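Local coordinates for protein BolA (Coxiella burnetii, PDB 3TR3) that is of unknown function but belongs to the BolA/IbaG family and is probably linked to stress responses, at residues 49-54 / 69-74. Sequence-based numbering, arbitrary orientation.
Sequences TRHRLV and LSLKTY
R50 NH1 has two partners: the backbone carbonyl T73 O, 3.0 Å away, and, beyond the two segments, a carboxylate oxygen of E78, with which it forms a salt bridge. The bond to T73 is bent, 135° at the hydrogen; the acceptor lies in the guanidinium plane, yet NH1 sits 45° above the plane of the carbonyl. NE of R50 bonds to the backbone O of Q45, so NE and NH1 are both held, which limits rotation of the guanidinium. The chain, extended from CG to NE, crosses T73 obliquely, with R50 CB 3.4 Å from T73 OG1. Helix 47-57 here crosses the face of the BolA-like α/β fold's mixed sheet at strand 68-74, which pairs in parallel with 32-38; the axes of 49-54 and 69-74 approach to 8.7 Å at 112°. L71 and T73 point toward the helix, whereas the CB atoms of S70, K72 and Y74 point away from it. The H51 ring lies with one face on L71, whose CB stands 4.1 Å from the ring centroid, almost on the normal, in a CH-pi contact. T73 OG1, in the crowded position between N and the carbonyl carbon, meets the same ring at its edge, 3.4 Å from H51 CD2. Deeper in, V54 and L71 meet tip to tip, V54 CG1 against L71 CD1 at 3.7 Å, while F42 packs on R50, V54 and T73.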
ATOM      1  N   THR B  49       1.484  22.094   1.901  1.00 34.25           N
ATOM      2  CA  THR B  49       0.359  21.864   2.796  1.00 34.64           C
ATOM      3  C   THR B  49      -0.050  20.398   2.870  1.00 36.30           C
ATOM      4  O   THR B  49      -0.353  19.893   3.951  1.00 41.28           O
ATOM      5  CB  THR B  49      -0.863  22.662   2.346  1.00 36.42           C
ATOM      6  OG1 THR B  49      -0.553  24.047   2.461  1.00 42.94           O
ATOM      7  CG2 THR B  49      -2.072  22.322   3.200  1.00 34.90           C
ATOM      8  N   ARG B  50      -0.099  19.732   1.715  1.00 31.57           N
ATOM      9  CA  ARG B  50      -0.532  18.334   1.672  1.00 30.01           C
ATOM     10  C   ARG B  50       0.398  17.530   2.574  1.00 29.66           C
ATOM     11  O   ARG B  50      -0.051  16.776   3.439  1.00 27.74           O
ATOM     12  CB  ARG B  50      -0.503  17.784   0.257  1.00 30.68           C
ATOM     13  CG  ARG B  50      -1.584  18.291  -0.669  1.00 29.79           C
ATOM     14  CD  ARG B  50      -1.241  17.955  -2.117  1.00 23.11           C
ATOM     15  NE  ARG B  50      -2.269  18.456  -3.005  1.00 36.24           N
ATOM     16  CZ  ARG B  50      -2.713  17.846  -4.104  1.00 35.00           C
ATOM     17  NH1 ARG B  50      -2.212  16.653  -4.442  1.00 26.65           N
ATOM     18  NH2 ARG B  50      -3.678  18.426  -4.854  1.00 27.74           N
ATOM     19  N   HIS B  51       1.696  17.771   2.418  1.00 32.15           N
ATOM     20  CA  HIS B  51       2.718  17.086   3.218  1.00 32.03           C
ATOM     21  C   HIS B  51       2.595  17.407   4.696  1.00 35.49           C
ATOM     22  O   HIS B  51       2.727  16.522   5.523  1.00 38.44           O
ATOM     23  CB  HIS B  51       4.139  17.398   2.716  1.00 33.09           C
ATOM     24  CG  HIS B  51       4.453  16.830   1.361  1.00 38.16           C
ATOM     25  ND1 HIS B  51       5.746  16.672   0.904  1.00 37.98           N
ATOM     26  CD2 HIS B  51       3.645  16.389   0.361  1.00 35.22           C
ATOM     27  CE1 HIS B  51       5.717  16.162  -0.314  1.00 34.61           C
ATOM     28  NE2 HIS B  51       4.456  16.002  -0.675  1.00 35.61           N
ATOM     29  N   ARG B  52       2.324  18.668   5.033  1.00 35.47           N
ATOM     30  CA  ARG B  52       2.204  19.032   6.439  1.00 38.94           C
ATOM     31  C   ARG B  52       1.009  18.388   7.137  1.00 35.62           C
ATOM     32  O   ARG B  52       1.109  17.981   8.307  1.00 35.10           O
ATOM     33  CB  ARG B  52       2.198  20.544   6.611  1.00 44.32           C
ATOM     34  CG  ARG B  52       3.565  21.096   6.409  1.00 53.21           C
ATOM     35  CD  ARG B  52       3.532  22.578   6.293  1.00 64.55           C
ATOM     36  NE  ARG B  52       4.887  23.110   6.381  1.00 77.80           N
ATOM     37  CZ  ARG B  52       5.183  24.409   6.396  1.00 84.75           C
ATOM     38  NH1 ARG B  52       4.211  25.323   6.321  1.00 82.56           N
ATOM     39  NH2 ARG B  52       6.457  24.792   6.481  1.00 86.79           N
ATOM     40  N   LEU B  53      -0.114  18.289   6.429  1.00 29.72           N
ATOM     41  CA  LEU B  53      -1.271  17.605   7.003  1.00 31.94           C
ATOM     42  C   LEU B  53      -0.902  16.159   7.410  1.00 37.24           C
ATOM     43  O   LEU B  53      -1.335  15.673   8.465  1.00 36.92           O
ATOM     44  CB  LEU B  53      -2.442  17.604   6.031  1.00 31.75           C
ATOM     45  CG  LEU B  53      -3.317  18.855   6.073  1.00 41.33           C
ATOM     46  CD1 LEU B  53      -4.457  18.792   5.026  1.00 43.58           C
ATOM     47  CD2 LEU B  53      -3.857  19.093   7.505  1.00 41.16           C
ATOM     48  N   VAL B  54      -0.093  15.498   6.567  1.00 33.32           N
ATOM     49  CA  VAL B  54       0.297  14.127   6.791  1.00 32.76           C
ATOM     50  C   VAL B  54       1.261  14.022   7.990  1.00 32.27           C
ATOM     51  O   VAL B  54       1.047  13.197   8.891  1.00 29.02           O
ATOM     52  CB  VAL B  54       0.895  13.469   5.509  1.00 33.55           C
ATOM     53  CG1 VAL B  54       1.500  12.125   5.859  1.00 23.90           C
ATOM     54  CG2 VAL B  54      -0.175  13.322   4.401  1.00 27.47           C
ATOM     55  N   LEU B  69      10.817  10.503   6.271  1.00 30.87           N
ATOM     56  CA  LEU B  69       9.629  10.091   5.563  1.00 31.13           C
ATOM     57  C   LEU B  69       9.416  10.963   4.346  1.00 34.72           C
ATOM     58  O   LEU B  69       9.170  12.110   4.478  1.00 40.65           O
ATOM     59  CB  LEU B  69       8.422  10.163   6.476  1.00 32.19           C
ATOM     60  CG  LEU B  69       7.088   9.912   5.779  1.00 29.30           C
ATOM     61  CD1 LEU B  69       7.097   8.551   5.024  1.00 23.17           C
ATOM     62  CD2 LEU B  69       5.965   9.976   6.786  1.00 24.61           C
ATOM     63  N   SER B  70       9.519  10.388   3.160  1.00 38.84           N
ATOM     64  CA  SER B  70       9.372  11.074   1.890  1.00 31.44           C
ATOM     65  C   SER B  70       7.944  10.805   1.403  1.00 31.37           C
ATOM     66  O   SER B  70       7.444   9.701   1.587  1.00 34.66           O
ATOM     67  CB  SER B  70      10.438  10.492   0.948  1.00 37.25           C
ATOM     68  OG  SER B  70      10.166  10.721  -0.413  1.00 46.37           O
ATOM     69  N   LEU B  71       7.256  11.793   0.821  1.00 32.38           N
ATOM     70  CA  LEU B  71       5.814  11.618   0.486  1.00 34.22           C
ATOM     71  C   LEU B  71       5.471  11.950  -0.947  1.00 34.27           C
ATOM     72  O   LEU B  71       6.029  12.878  -1.512  1.00 35.00           O
ATOM     73  CB  LEU B  71       4.867  12.465   1.380  1.00 22.68           C
ATOM     74  CG  LEU B  71       4.884  12.341   2.900  1.00 31.06           C
ATOM     75  CD1 LEU B  71       4.137  13.561   3.614  1.00 23.77           C
ATOM     76  CD2 LEU B  71       4.305  10.985   3.355  1.00 29.53           C
ATOM     77  N   LYS B  72       4.558  11.172  -1.521  1.00 35.57           N
ATOM     78  CA  LYS B  72       3.778  11.623  -2.671  1.00 37.02           C
ATOM     79  C   LYS B  72       2.311  11.663  -2.269  1.00 36.34           C
ATOM     80  O   LYS B  72       1.771  10.666  -1.794  1.00 35.78           O
ATOM     81  CB  LYS B  72       3.957  10.762  -3.903  1.00 35.70           C
ATOM     82  CG  LYS B  72       5.348  10.768  -4.474  1.00 43.74           C
ATOM     83  CD  LYS B  72       5.513   9.647  -5.532  1.00 59.09           C
ATOM     84  CE  LYS B  72       6.909   9.675  -6.141  1.00 60.50           C
ATOM     85  NZ  LYS B  72       7.119   8.540  -7.069  1.00 63.71           N
ATOM     86  N   THR B  73       1.686  12.832  -2.463  1.00 31.99           N
ATOM     87  CA  THR B  73       0.317  13.098  -2.006  1.00 31.10           C
ATOM     88  C   THR B  73      -0.610  13.389  -3.171  1.00 32.16           C
ATOM     89  O   THR B  73      -0.366  14.304  -3.933  1.00 34.40           O
ATOM     90  CB  THR B  73       0.290  14.290  -1.010  1.00 33.72           C
ATOM     91  OG1 THR B  73       1.061  15.383  -1.529  1.00 30.91           O
ATOM     92  CG2 THR B  73       0.866  13.853   0.362  1.00 22.85           C
ATOM     93  N   TYR B  74      -1.668  12.599  -3.323  1.00 32.13           N
ATOM     94  CA  TYR B  74      -2.570  12.763  -4.451  1.00 33.95           C
ATOM     95  C   TYR B  74      -4.001  12.880  -3.967  1.00 33.61           C
ATOM     96  O   TYR B  74      -4.368  12.332  -2.934  1.00 35.29           O
ATOM     97  CB  TYR B  74      -2.502  11.567  -5.430  1.00 39.72           C
ATOM     98  CG  TYR B  74      -1.137  11.312  -6.051  1.00 47.72           C
ATOM     99  CD1 TYR B  74      -0.692  12.041  -7.149  1.00 51.13           C
ATOM    100  CD2 TYR B  74      -0.296  10.326  -5.538  1.00 50.02           C
ATOM    101  CE1 TYR B  74       0.557  11.824  -7.700  1.00 56.32           C
ATOM    102  CE2 TYR B  74       0.945  10.090  -6.086  1.00 54.51           C
ATOM    103  CZ  TYR B  74       1.379  10.835  -7.162  1.00 59.90           C
ATOM    104  OH  TYR B  74       2.631  10.567  -7.699  1.00 64.29           O
TER